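Local coordinates for uncharacterized protein (Enterococcus faecalis, PDB 3CEX) that is of unknown function but belongs to the DinB superfamily of four-helix-bundle proteins, many of whose members bind a divalent metal ion, at residues A[19-24]-A[109-114]; A[23-28]-A[42-47]; A[35-40]-A[163-168]; A[49-54]-A[156-161]; A[80-85]-A[89-94]. All coordinates share one frame; numbering follows the deposited sequence.

Contact 1 (A[19-24]-A[109-114]); sequences ERFEET and DYLAAS
F21 and L111 meet through one methyl group: L111 CD2 lies 3.8 Å from F21 CB and 3.9 Å from F21 CD2, touching the CB stem and the near side of the ring. The methyl approaches the ring obliquely, and the two side chains cross at nearly a right angle. The chi1 of L111, -173°, swings CG away from the backbone N and sends the isobutyl group across to helix 8-25. The contact joins helices 8-25 and 104-124, two long helices of the DinB four-helix bundle, and the backbones stay well apart, with F21 CA and L111 CA 9.1 Å from each other. F21 fills the interior further by touching M48 and T51 of helix 44-62 and S159 and A162 of helix 144-170. At the next residue, on the more open side, the packing is looser: E22 brings OE2 only to 4.4 Å from L111 CD2, while E22 OE1 is hydrogen-bonded to S108 OG, so the carboxylate is held by the serine and only grazes the leucine methyl.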
# COMPACT_ATOMS: atom_id res chain seq x y z
N GLU A 19 -4.65 7.50 -7.55
CA GLU A 19 -4.97 8.83 -7.01
C GLU A 19 -3.86 9.39 -6.10
O GLU A 19 -3.50 10.57 -6.17
CB GLU A 19 -6.34 8.79 -6.27
CG GLU A 19 -7.47 8.50 -7.25
CD GLU A 19 -8.83 8.01 -6.67
OE1 GLU A 19 -8.94 7.66 -5.46
OE2 GLU A 19 -9.84 7.99 -7.47
N ARG A 20 -3.30 8.54 -5.24
CA ARG A 20 -2.23 9.01 -4.35
C ARG A 20 -0.97 9.45 -5.12
O ARG A 20 -0.39 10.46 -4.81
CB ARG A 20 -1.87 7.92 -3.35
CG ARG A 20 -0.74 8.26 -2.37
CD ARG A 20 -0.63 7.24 -1.27
NE ARG A 20 -1.83 7.22 -0.45
CZ ARG A 20 -2.71 6.21 -0.38
NH1 ARG A 20 -2.53 5.08 -1.03
NH2 ARG A 20 -3.75 6.33 0.40
N PHE A 21 -0.54 8.66 -6.11
CA PHE A 21 0.60 9.04 -6.94
C PHE A 21 0.34 10.41 -7.64
O PHE A 21 1.21 11.28 -7.66
CB PHE A 21 0.85 7.96 -7.99
CG PHE A 21 1.77 6.85 -7.56
CD1 PHE A 21 3.09 7.09 -7.27
CD2 PHE A 21 1.34 5.54 -7.55
CE1 PHE A 21 3.95 6.06 -6.88
CE2 PHE A 21 2.19 4.54 -7.18
CZ PHE A 21 3.51 4.82 -6.85
N GLU A 22 -0.85 10.58 -8.23
CA GLU A 22 -1.18 11.85 -8.87
C GLU A 22 -1.20 13.05 -7.89
O GLU A 22 -0.72 14.12 -8.24
CB GLU A 22 -2.50 11.75 -9.64
CG GLU A 22 -2.47 10.88 -10.90
CD GLU A 22 -1.34 11.22 -11.93
OE1 GLU A 22 -1.02 12.40 -12.17
OE2 GLU A 22 -0.77 10.26 -12.49
N GLU A 23 -1.75 12.90 -6.69
CA GLU A 23 -1.78 13.99 -5.71
C GLU A 23 -0.38 14.36 -5.25
O GLU A 23 -0.10 15.53 -4.99
CB GLU A 23 -2.58 13.61 -4.45
CG GLU A 23 -4.03 13.35 -4.68
CD GLU A 23 -4.78 12.70 -3.48
OE1 GLU A 23 -4.13 12.08 -2.58
OE2 GLU A 23 -6.02 12.82 -3.46
N THR A 24 0.49 13.38 -5.12
CA THR A 24 1.88 13.63 -4.75
C THR A 24 2.65 14.36 -5.87
O THR A 24 3.27 15.39 -5.63
CB THR A 24 2.57 12.29 -4.30
OG1 THR A 24 2.29 12.08 -2.93
CG2 THR A 24 4.06 12.32 -4.48
N ASP A 109 0.70 9.70 -17.74
CA ASP A 109 0.16 9.01 -18.92
C ASP A 109 0.48 7.52 -18.93
O ASP A 109 -0.41 6.67 -19.22
CB ASP A 109 0.66 9.69 -20.20
CG ASP A 109 0.09 11.07 -20.42
OD1 ASP A 109 -0.87 11.47 -19.72
OD2 ASP A 109 0.62 11.77 -21.31
N TYR A 110 1.71 7.16 -18.60
CA TYR A 110 2.07 5.75 -18.61
C TYR A 110 1.39 5.01 -17.43
O TYR A 110 0.88 3.90 -17.58
CB TYR A 110 3.60 5.56 -18.60
CG TYR A 110 4.06 4.11 -18.62
CD1 TYR A 110 3.43 3.15 -19.43
CD2 TYR A 110 5.13 3.70 -17.87
CE1 TYR A 110 3.88 1.79 -19.44
CE2 TYR A 110 5.56 2.38 -17.89
CZ TYR A 110 4.94 1.43 -18.66
OH TYR A 110 5.41 0.12 -18.64
N LEU A 111 1.33 5.64 -16.26
CA LEU A 111 0.60 5.04 -15.15
C LEU A 111 -0.90 4.85 -15.46
O LEU A 111 -1.47 3.80 -15.17
CB LEU A 111 0.77 5.84 -13.85
CG LEU A 111 0.19 5.23 -12.56
CD1 LEU A 111 0.80 3.83 -12.28
CD2 LEU A 111 0.48 6.19 -11.34
N ALA A 112 -1.52 5.86 -16.07
CA ALA A 112 -2.94 5.76 -16.45
C ALA A 112 -3.18 4.61 -17.43
O ALA A 112 -4.18 3.88 -17.32
CB ALA A 112 -3.45 7.10 -17.06
N ALA A 113 -2.27 4.46 -18.41
CA ALA A 113 -2.34 3.35 -19.34
C ALA A 113 -2.18 2.02 -18.63
O ALA A 113 -2.89 1.06 -18.94
CB ALA A 113 -1.30 3.49 -20.46
N SER A 114 -1.22 1.91 -17.71
CA SER A 114 -1.02 0.63 -17.01
C SER A 114 -2.15 0.28 -16.04
O SER A 114 -2.49 -0.88 -15.89
CB SER A 114 0.32 0.60 -16.29
OG SER A 114 1.34 0.83 -17.24

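Contact 2 (A[23-28]-A[42-47]); sequences ETLAQM and KSVTWL
V44, in the first turn of helix 44-62, presses both methyls against the last part of helix 8-25 and the type I turn from L25 to M28. Starting at the root, V44 CB lies 4.0 Å from the selenium of M28, a selenomethionine. Both methyls then touch T24 CG2, each at 4.1 Å. CG1, opposite the backbone N (chi1 172°), alone adds L25, with L25 CD1 4.3 Å from it. CG2 makes the closer approach to M28, 3.7 Å to SE, and M28 CE is 3.9 Å from the same CG2. In M28, chi1 of -52° and an extended chi2 bring SE to the valine, and the bend at chi3 (88°) folds the terminal methyl toward CG2. Behind V44 the helix start is capped: S43 OG, at the N-cap, accepts from W46 N at 2.8 Å. On the other segment Q27 NE2 donates to E23 O from well above the carbonyl plane. T24 sends its hydroxyl elsewhere, to R166 NH2, and offers V44 its methyl. The contact is therefore wholly apolar, a joint in the bundle's hydrophobic interior that relies on shape and burial, with polar atoms pairing within their own segments or elsewhere in the fold.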
# COMPACT_ATOMS: atom_id res chain seq x y z
N GLU A 23 -1.75 12.90 -6.69
CA GLU A 23 -1.78 13.99 -5.71
C GLU A 23 -0.38 14.36 -5.25
O GLU A 23 -0.10 15.53 -4.99
CB GLU A 23 -2.58 13.61 -4.45
CG GLU A 23 -4.03 13.35 -4.68
CD GLU A 23 -4.78 12.70 -3.48
OE1 GLU A 23 -4.13 12.08 -2.58
OE2 GLU A 23 -6.02 12.82 -3.46
N THR A 24 0.49 13.38 -5.12
CA THR A 24 1.88 13.63 -4.75
C THR A 24 2.65 14.36 -5.87
O THR A 24 3.27 15.39 -5.63
CB THR A 24 2.57 12.29 -4.30
OG1 THR A 24 2.29 12.08 -2.93
CG2 THR A 24 4.06 12.32 -4.48
N LEU A 25 2.57 13.83 -7.09
CA LEU A 25 3.22 14.44 -8.25
C LEU A 25 2.79 15.89 -8.50
O LEU A 25 3.61 16.69 -8.85
CB LEU A 25 2.94 13.61 -9.51
CG LEU A 25 3.81 13.92 -10.72
CD1 LEU A 25 5.31 13.63 -10.44
CD2 LEU A 25 3.28 13.08 -11.91
N ALA A 26 1.51 16.18 -8.30
CA ALA A 26 0.98 17.53 -8.45
C ALA A 26 1.67 18.54 -7.53
O ALA A 26 1.62 19.73 -7.81
CB ALA A 26 -0.58 17.57 -8.21
N GLN A 27 2.31 18.11 -6.44
CA GLN A 27 2.98 19.06 -5.54
C GLN A 27 4.42 19.32 -5.93
O GLN A 27 5.07 20.13 -5.29
CB GLN A 27 2.93 18.58 -4.09
CG GLN A 27 1.49 18.44 -3.58
CD GLN A 27 1.44 17.84 -2.20
OE1 GLN A 27 1.95 18.43 -1.22
NE2 GLN A 27 0.82 16.65 -2.09
N MSE A 28 4.92 18.67 -6.98
CA MSE A 28 6.35 18.73 -7.27
C MSE A 28 6.64 19.29 -8.64
O MSE A 28 5.85 19.13 -9.55
CB MSE A 28 6.95 17.31 -7.19
CG MSE A 28 6.59 16.64 -5.89
SE MSE A 28 7.16 14.79 -5.74
CE MSE A 28 8.99 15.03 -5.00
N LYS A 42 14.05 5.75 -3.24
CA LYS A 42 13.74 6.04 -4.64
C LYS A 42 13.04 7.40 -4.84
O LYS A 42 12.30 7.89 -3.97
CB LYS A 42 12.90 4.90 -5.25
CG LYS A 42 13.49 3.46 -5.17
CD LYS A 42 14.75 3.30 -6.07
CE LYS A 42 15.02 1.82 -6.36
NZ LYS A 42 15.67 1.08 -5.22
N SER A 43 13.31 8.03 -5.97
CA SER A 43 12.60 9.23 -6.41
C SER A 43 11.15 8.92 -6.68
O SER A 43 10.80 7.76 -6.93
CB SER A 43 13.23 9.81 -7.68
OG SER A 43 13.06 8.98 -8.82
N VAL A 44 10.31 9.94 -6.64
CA VAL A 44 8.91 9.79 -7.05
C VAL A 44 8.83 9.37 -8.51
O VAL A 44 8.04 8.51 -8.86
CB VAL A 44 8.06 11.05 -6.75
CG1 VAL A 44 6.65 10.96 -7.35
CG2 VAL A 44 7.97 11.26 -5.25
N THR A 45 9.70 9.91 -9.36
CA THR A 45 9.75 9.48 -10.76
C THR A 45 10.02 7.98 -10.86
O THR A 45 9.29 7.25 -11.57
CB THR A 45 10.80 10.22 -11.57
OG1 THR A 45 10.43 11.59 -11.70
CG2 THR A 45 10.95 9.61 -12.99
N TRP A 46 11.03 7.48 -10.14
CA TRP A 46 11.31 6.02 -10.16
C TRP A 46 10.11 5.19 -9.67
O TRP A 46 9.75 4.18 -10.27
CB TRP A 46 12.54 5.68 -9.33
CG TRP A 46 13.03 4.24 -9.49
CD1 TRP A 46 14.07 3.84 -10.27
CD2 TRP A 46 12.51 3.05 -8.87
NE1 TRP A 46 14.24 2.49 -10.19
CE2 TRP A 46 13.29 1.97 -9.34
CE3 TRP A 46 11.47 2.79 -7.97
CZ2 TRP A 46 13.07 0.63 -8.93
CZ3 TRP A 46 11.23 1.45 -7.57
CH2 TRP A 46 12.02 0.39 -8.07
N LEU A 47 9.50 5.63 -8.56
CA LEU A 47 8.36 4.91 -7.96
C LEU A 47 7.16 4.82 -8.89
O LEU A 47 6.53 3.77 -9.01
CB LEU A 47 7.95 5.57 -6.63
CG LEU A 47 8.98 5.35 -5.53
CD1 LEU A 47 8.81 6.32 -4.36
CD2 LEU A 47 8.91 3.86 -5.03

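Contact 3 (A[35-40]-A[163-168]); sequences TMPAPL and VYTRRL. With ACY (acetic acid), chain C.
P37 lays its ring against helix 144-170 across T165 and L168. P37 CD is 3.9 Å from T165 CG2, and P37 CG is 4.1 Å from L168 CB; both helix side chains meet the proline at about a right angle. T165 turns its two branches to different tasks: chi1 of -68° sets OG1 beside the backbone N, where it bonds to K42 O, and leaves CG2 anti to that N, against the proline. On another side of the same helix two arginines reach one acetate, probably from the crystallisation liquor, by unlike routes. R167 runs straight from CG to NE and gives NH2 to acetate OXT at 2.8 Å. R166 instead bends at chi3 (72°), bringing its guanidinium in line with the carboxylate: NH1 donates to OXT at 2.9 Å and NH2 to acetate O at 3.2 Å, a two-pronged grip from the guanidinium edge. OXT thus takes two donors. R166 NH1 also meets the terminal carboxylate of K172, and R167 NH1 reaches L40 O of the second subunit. Helix 144-170, the last of the DinB bundle, thus carries two separate features near the dimer interface: a loop packed on one side and, on another, the familiar bidentate arginine-carboxylate pairing.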
# COMPACT_ATOMS: atom_id res chain seq x y z
N THR A 35 14.31 13.60 -8.11
CA THR A 35 15.32 13.64 -7.08
C THR A 35 15.25 12.42 -6.18
O THR A 35 14.20 12.16 -5.55
CB THR A 35 15.21 14.90 -6.23
OG1 THR A 35 15.45 16.02 -7.08
CG2 THR A 35 16.24 14.90 -5.06
N MSE A 36 16.36 11.69 -6.08
CA MSE A 36 16.38 10.57 -5.13
C MSE A 36 17.13 11.00 -3.89
O MSE A 36 18.31 11.37 -3.96
CB MSE A 36 16.81 9.24 -5.80
CG MSE A 36 18.22 8.94 -5.99
SE MSE A 36 18.33 7.07 -6.67
CE MSE A 36 18.28 6.04 -5.03
N PRO A 37 16.42 11.08 -2.74
CA PRO A 37 17.04 11.65 -1.55
C PRO A 37 18.13 10.82 -0.84
O PRO A 37 18.83 11.36 0.02
CB PRO A 37 15.84 11.94 -0.61
CG PRO A 37 14.72 11.15 -1.09
CD PRO A 37 15.01 10.73 -2.52
N ALA A 38 18.31 9.56 -1.20
CA ALA A 38 19.29 8.68 -0.54
C ALA A 38 19.46 7.42 -1.37
O ALA A 38 18.58 7.09 -2.17
CB ALA A 38 18.84 8.32 0.89
N PRO A 39 20.59 6.71 -1.20
CA PRO A 39 20.81 5.48 -1.98
C PRO A 39 19.65 4.49 -2.02
O PRO A 39 19.43 3.86 -3.07
CB PRO A 39 22.06 4.88 -1.32
CG PRO A 39 22.80 6.06 -0.82
CD PRO A 39 21.76 7.06 -0.37
N LEU A 40 18.90 4.36 -0.91
CA LEU A 40 17.85 3.36 -0.77
C LEU A 40 16.45 3.96 -0.77
O LEU A 40 15.49 3.24 -0.56
CB LEU A 40 18.05 2.55 0.54
CG LEU A 40 19.44 1.93 0.77
CD1 LEU A 40 19.59 1.24 2.12
CD2 LEU A 40 19.74 0.95 -0.37
N VAL A 163 4.81 9.23 -1.00
CA VAL A 163 4.50 10.29 -0.03
C VAL A 163 5.70 10.64 0.83
O VAL A 163 6.00 11.82 1.05
CB VAL A 163 3.36 9.86 0.87
CG1 VAL A 163 3.17 10.85 2.01
CG2 VAL A 163 2.06 9.69 0.04
N TYR A 164 6.41 9.62 1.30
CA TYR A 164 7.61 9.79 2.11
C TYR A 164 8.76 10.45 1.34
O TYR A 164 9.40 11.35 1.85
CB TYR A 164 7.99 8.44 2.79
CG TYR A 164 7.35 8.26 4.17
CD1 TYR A 164 6.19 8.93 4.53
CD2 TYR A 164 7.92 7.43 5.12
CE1 TYR A 164 5.63 8.80 5.81
CE2 TYR A 164 7.37 7.31 6.38
CZ TYR A 164 6.22 8.00 6.71
OH TYR A 164 5.65 7.88 7.97
N THR A 165 9.04 9.97 0.13
CA THR A 165 10.06 10.61 -0.68
C THR A 165 9.72 12.09 -0.90
O THR A 165 10.60 12.96 -0.85
CB THR A 165 10.16 9.96 -2.04
OG1 THR A 165 10.67 8.63 -1.90
CG2 THR A 165 11.11 10.78 -2.96
N ARG A 166 8.46 12.38 -1.19
CA ARG A 166 8.01 13.77 -1.37
C ARG A 166 8.33 14.60 -0.14
O ARG A 166 8.89 15.70 -0.25
CB ARG A 166 6.50 13.82 -1.65
CG ARG A 166 5.93 15.23 -1.97
CD ARG A 166 4.43 15.31 -1.66
NE ARG A 166 4.13 15.34 -0.23
CZ ARG A 166 3.11 14.69 0.37
NH1 ARG A 166 2.95 14.82 1.67
NH2 ARG A 166 2.27 13.92 -0.32
N ARG A 167 7.98 14.08 1.04
CA ARG A 167 8.27 14.76 2.29
C ARG A 167 9.75 15.03 2.49
O ARG A 167 10.14 16.11 2.92
CB ARG A 167 7.67 14.01 3.50
CG ARG A 167 6.13 14.03 3.49
CD ARG A 167 5.54 13.11 4.53
NE ARG A 167 4.08 13.14 4.54
CZ ARG A 167 3.31 12.54 5.46
NH1 ARG A 167 3.85 11.89 6.48
NH2 ARG A 167 1.99 12.61 5.37
N LEU A 168 10.59 14.05 2.14
CA LEU A 168 12.03 14.22 2.26
C LEU A 168 12.58 15.21 1.27
O LEU A 168 13.54 15.93 1.56
CB LEU A 168 12.73 12.86 2.05
CG LEU A 168 12.43 11.78 3.08
CD1 LEU A 168 12.93 10.44 2.63
CD2 LEU A 168 13.05 12.20 4.42
C ACY C . -0.20 12.99 2.59
O ACY C . -0.33 12.90 1.34
OXT ACY C . 0.72 13.65 3.15
CH3 ACY C . -1.20 12.30 3.51

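Contact 4 (A[49-54]-A[156-161]); sequences WHTARE and VMHSGQ
Helices 44-62 and 144-170 of the DinB four-helix bundle meet here through a pair of histidines, H50 and H158. Metal-binding relatives of this superfamily often carry histidine ligands on the corresponding helices, so the pair may mark the equivalent pocket, although what H158 NE2 bonds here is glycerol, probably from the crystallisation liquor. The rings form an offset edge-to-face pair: the edge of H50 is turned to the face of H158, with centroids 4.7 Å apart and planes at 72°. H50 NE2 comes to 3.4 Å from H158 CE1, and H50 CD2 rides 3.5 Å above the H158 plane, toward its rim. With CG anti to the backbone N (chi1 163°), the H50 ring extends toward helix 144-170; W46 stacks on it. The opposite face of H158 is covered from its own helix by the selenium of M157, 3.7 Å above the ring centre, so the imidazole is flanked on both faces. Beside it T51 lies alongside H158, the two side chains running antiparallel, with T51 OG1 lying 3.4 Å from H158 CB while the hydroxyl itself bonds to L47 O. Just along helix 144-170, V156 O serves two donors, G160 N and S159 OG, the latter at only 2.6 Å and tilted 17° from the carbonyl plane; S159 OG also meets R20 NH1.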
# COMPACT_ATOMS: atom_id res chain seq x y z
N TRP A 49 7.18 5.34 -12.32
CA TRP A 49 7.59 4.55 -13.48
C TRP A 49 7.59 3.06 -13.13
O TRP A 49 7.05 2.22 -13.88
CB TRP A 49 8.99 4.96 -13.92
CG TRP A 49 9.61 3.99 -14.85
CD1 TRP A 49 9.39 3.90 -16.20
CD2 TRP A 49 10.54 2.94 -14.53
NE1 TRP A 49 10.12 2.89 -16.71
CE2 TRP A 49 10.84 2.29 -15.72
CE3 TRP A 49 11.15 2.50 -13.34
CZ2 TRP A 49 11.74 1.21 -15.79
CZ3 TRP A 49 12.02 1.46 -13.39
CH2 TRP A 49 12.31 0.81 -14.61
N HIS A 50 8.16 2.72 -11.97
CA HIS A 50 8.24 1.32 -11.57
C HIS A 50 6.87 0.69 -11.36
O HIS A 50 6.66 -0.43 -11.76
CB HIS A 50 9.05 1.11 -10.30
CG HIS A 50 8.81 -0.22 -9.66
ND1 HIS A 50 9.45 -1.37 -10.07
CD2 HIS A 50 7.96 -0.60 -8.67
CE1 HIS A 50 9.03 -2.39 -9.35
NE2 HIS A 50 8.12 -1.96 -8.50
N THR A 51 5.95 1.42 -10.72
CA THR A 51 4.59 0.94 -10.51
C THR A 51 3.90 0.72 -11.86
O THR A 51 3.29 -0.32 -12.05
CB THR A 51 3.81 1.89 -9.60
OG1 THR A 51 4.49 1.92 -8.33
CG2 THR A 51 2.31 1.44 -9.41
N ALA A 52 3.97 1.69 -12.77
CA ALA A 52 3.38 1.53 -14.10
C ALA A 52 4.04 0.35 -14.82
O ALA A 52 3.35 -0.46 -15.44
CB ALA A 52 3.52 2.80 -14.91
N ARG A 53 5.35 0.25 -14.71
CA ARG A 53 6.11 -0.80 -15.39
C ARG A 53 5.76 -2.21 -14.86
O ARG A 53 5.62 -3.16 -15.64
CB ARG A 53 7.61 -0.49 -15.28
CG ARG A 53 8.55 -1.31 -16.10
CD ARG A 53 8.63 -0.87 -17.54
NE ARG A 53 9.89 -1.40 -18.09
CZ ARG A 53 10.04 -2.53 -18.77
NH1 ARG A 53 9.00 -3.30 -19.08
NH2 ARG A 53 11.25 -2.89 -19.18
N GLU A 54 5.59 -2.34 -13.55
CA GLU A 54 5.32 -3.63 -12.98
C GLU A 54 3.88 -4.12 -13.24
O GLU A 54 3.68 -5.31 -13.46
CB GLU A 54 5.63 -3.60 -11.47
CG GLU A 54 5.49 -4.92 -10.80
CD GLU A 54 6.65 -5.88 -11.04
OE1 GLU A 54 7.40 -5.76 -12.04
OE2 GLU A 54 6.81 -6.80 -10.21
N VAL A 156 0.03 -0.25 -4.35
CA VAL A 156 -0.44 0.52 -3.20
C VAL A 156 0.73 0.85 -2.29
O VAL A 156 0.90 1.99 -1.84
CB VAL A 156 -1.59 -0.17 -2.46
CG1 VAL A 156 -2.03 0.61 -1.21
CG2 VAL A 156 -2.80 -0.34 -3.40
N MSE A 157 1.55 -0.14 -2.00
CA MSE A 157 2.67 0.08 -1.10
C MSE A 157 3.67 1.14 -1.65
O MSE A 157 4.19 1.97 -0.90
CB MSE A 157 3.33 -1.28 -0.85
CG MSE A 157 4.59 -1.19 -0.24
SE MSE A 157 6.16 -1.13 -1.45
CE MSE A 157 7.05 -2.28 -0.21
N HIS A 158 3.96 1.09 -2.94
CA HIS A 158 4.79 2.14 -3.57
C HIS A 158 4.20 3.54 -3.53
O HIS A 158 4.94 4.50 -3.42
CB HIS A 158 5.23 1.75 -5.01
CG HIS A 158 6.31 0.71 -5.01
ND1 HIS A 158 6.09 -0.57 -5.45
CD2 HIS A 158 7.56 0.73 -4.48
CE1 HIS A 158 7.20 -1.28 -5.28
NE2 HIS A 158 8.10 -0.52 -4.68
N SER A 159 2.88 3.64 -3.57
CA SER A 159 2.20 4.95 -3.47
C SER A 159 2.43 5.56 -2.08
O SER A 159 2.68 6.76 -1.96
CB SER A 159 0.71 4.83 -3.86
OG SER A 159 -0.08 4.21 -2.85
N GLY A 160 2.46 4.72 -1.03
CA GLY A 160 2.83 5.16 0.30
C GLY A 160 4.25 5.64 0.36
O GLY A 160 4.54 6.67 0.97
N GLN A 161 5.16 4.88 -0.26
CA GLN A 161 6.58 5.31 -0.27
C GLN A 161 6.75 6.65 -0.98
O GLN A 161 7.56 7.47 -0.59
CB GLN A 161 7.46 4.20 -0.91
CG GLN A 161 7.59 2.98 -0.03
CD GLN A 161 8.32 1.80 -0.68
OE1 GLN A 161 8.58 1.82 -1.88
NE2 GLN A 161 8.68 0.79 0.13

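Contact 5 (A[80-85]-A[89-94]); sequences LDLPDE and WHHTPE
W89 aims the rim of its indole at a backbone carbonyl: W89 CH2 stands 3.6 Å from P83 O, with the oxygen close to the ring plane. The indole gets there by a chi1 of 76°, which tucks CG between the backbone N and the carbonyl carbon. P83 CD also touches CH2, at 4.1 Å, and E85 approaches obliquely, OE1 3.9 Å from W89 CE3, its carboxylate plane 38° from that of the ring. One face of the indole receives H91 CD2, 3.4 Å above it. H91 in turn takes L82 CD1 at 3.6 Å from its CE1, while H91 ND1 pairs with W46 NE1 of helix 44-62. W89 NE1 bonds to E95 OE1, which also accepts from the backbone N of T92, the N-cap residue of helix 93-96. The contact lies at the surface, in the connection before that helix, although H91 is buried, and several of the residues touch crystal neighbours. With P83 O set near the partly positive C-H rim of the indole, the contact is probably helped by weak electrostatics as well as by van der Waals packing.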
# COMPACT_ATOMS: atom_id res chain seq x y z
N LEU A 80 15.14 6.22 -21.48
CA LEU A 80 15.99 5.95 -20.32
C LEU A 80 17.39 5.50 -20.74
O LEU A 80 17.53 4.79 -21.73
CB LEU A 80 15.34 4.89 -19.43
CG LEU A 80 13.99 5.19 -18.75
CD1 LEU A 80 13.62 4.06 -17.81
CD2 LEU A 80 14.05 6.51 -18.04
N ASP A 81 18.41 5.92 -20.00
CA ASP A 81 19.77 5.39 -20.22
C ASP A 81 19.92 4.04 -19.52
O ASP A 81 20.85 3.80 -18.77
CB ASP A 81 20.83 6.40 -19.76
CG ASP A 81 22.23 6.12 -20.36
OD1 ASP A 81 22.41 5.33 -21.37
OD2 ASP A 81 23.17 6.75 -19.80
N LEU A 82 18.98 3.14 -19.80
CA LEU A 82 18.97 1.78 -19.29
C LEU A 82 18.55 0.86 -20.43
O LEU A 82 17.65 1.21 -21.22
CB LEU A 82 17.97 1.63 -18.16
CG LEU A 82 18.23 2.33 -16.83
CD1 LEU A 82 17.04 2.04 -15.93
CD2 LEU A 82 19.57 1.90 -16.17
N PRO A 83 19.18 -0.31 -20.54
CA PRO A 83 18.84 -1.20 -21.65
C PRO A 83 17.49 -1.89 -21.42
O PRO A 83 17.12 -2.14 -20.27
CB PRO A 83 19.99 -2.22 -21.63
CG PRO A 83 20.43 -2.27 -20.20
CD PRO A 83 20.22 -0.88 -19.66
N ASP A 84 16.75 -2.15 -22.49
CA ASP A 84 15.58 -3.03 -22.41
C ASP A 84 16.12 -4.44 -22.62
O ASP A 84 16.76 -4.71 -23.62
CB ASP A 84 14.52 -2.68 -23.47
CG ASP A 84 13.78 -1.39 -23.17
OD1 ASP A 84 13.42 -1.16 -21.99
OD2 ASP A 84 13.54 -0.59 -24.10
N GLU A 85 15.88 -5.31 -21.65
CA GLU A 85 16.44 -6.65 -21.65
C GLU A 85 15.33 -7.69 -21.52
O GLU A 85 14.22 -7.36 -21.07
CB GLU A 85 17.43 -6.77 -20.48
CG GLU A 85 18.62 -5.84 -20.67
CD GLU A 85 19.74 -6.02 -19.66
OE1 GLU A 85 19.57 -6.76 -18.68
OE2 GLU A 85 20.80 -5.40 -19.84
N TRP A 89 15.35 -6.76 -13.76
CA TRP A 89 16.35 -6.99 -12.73
C TRP A 89 16.16 -5.96 -11.61
O TRP A 89 15.41 -5.01 -11.76
CB TRP A 89 17.74 -6.93 -13.35
CG TRP A 89 18.21 -5.56 -13.65
CD1 TRP A 89 18.94 -4.77 -12.83
CD2 TRP A 89 17.98 -4.79 -14.85
NE1 TRP A 89 19.19 -3.56 -13.42
CE2 TRP A 89 18.60 -3.53 -14.66
CE3 TRP A 89 17.32 -5.04 -16.06
CZ2 TRP A 89 18.60 -2.52 -15.65
CZ3 TRP A 89 17.30 -4.03 -17.04
CH2 TRP A 89 17.95 -2.79 -16.83
N HIS A 90 16.85 -6.17 -10.49
CA HIS A 90 16.80 -5.26 -9.37
C HIS A 90 17.81 -4.12 -9.61
O HIS A 90 19.02 -4.35 -9.73
CB HIS A 90 17.09 -6.00 -8.06
CG HIS A 90 17.00 -5.13 -6.85
ND1 HIS A 90 18.12 -4.68 -6.17
CD2 HIS A 90 15.94 -4.57 -6.23
CE1 HIS A 90 17.75 -3.90 -5.17
NE2 HIS A 90 16.43 -3.80 -5.19
N HIS A 91 17.31 -2.90 -9.71
CA HIS A 91 18.17 -1.76 -9.98
C HIS A 91 19.15 -1.53 -8.87
O HIS A 91 18.79 -1.54 -7.72
CB HIS A 91 17.37 -0.47 -10.16
CG HIS A 91 16.67 -0.38 -11.48
ND1 HIS A 91 16.02 0.77 -11.90
CD2 HIS A 91 16.53 -1.29 -12.47
CE1 HIS A 91 15.50 0.54 -13.09
NE2 HIS A 91 15.80 -0.69 -13.46
N THR A 92 20.40 -1.31 -9.25
CA THR A 92 21.37 -0.68 -8.36
C THR A 92 20.97 0.80 -8.13
O THR A 92 20.19 1.37 -8.91
CB THR A 92 22.79 -0.80 -8.96
OG1 THR A 92 22.85 -0.09 -10.20
CG2 THR A 92 23.13 -2.27 -9.20
N PRO A 93 21.46 1.40 -7.03
CA PRO A 93 21.19 2.81 -6.78
C PRO A 93 21.57 3.71 -7.95
O PRO A 93 20.88 4.66 -8.26
CB PRO A 93 22.06 3.14 -5.56
CG PRO A 93 22.24 1.86 -4.87
CD PRO A 93 22.27 0.81 -5.94
N GLU A 94 22.68 3.39 -8.60
CA GLU A 94 23.17 4.19 -9.70
C GLU A 94 22.31 4.02 -10.95
O GLU A 94 22.10 4.98 -11.69
CB GLU A 94 24.64 3.85 -9.95
CG GLU A 94 25.54 4.23 -8.73
CD GLU A 94 25.79 3.10 -7.68
OE1 GLU A 94 25.01 2.10 -7.59
OE2 GLU A 94 26.80 3.23 -6.93

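In the fold
Contacts 1 and 2 are buried and apolar, and both use helix 8-25, which meets helix 104-124 in one and the start of helix 44-62 in the other. Contact 4 lies closest to the chain centre and joins helices 44-62 and 144-170; where contacts 1 and 2 rely on methyl groups, it pairs two polar histidine rings and is only partly buried. Contact 3 is further out on helix 144-170, mixing proline packing with arginines on an anion. Contact 5 is the surface member, built mostly of loop, and its chemistry is aromatic, with carbonyl and carboxylate oxygens about an indole. Contacts 1 to 4 all have residues that touch the second subunit; contact 5 does not.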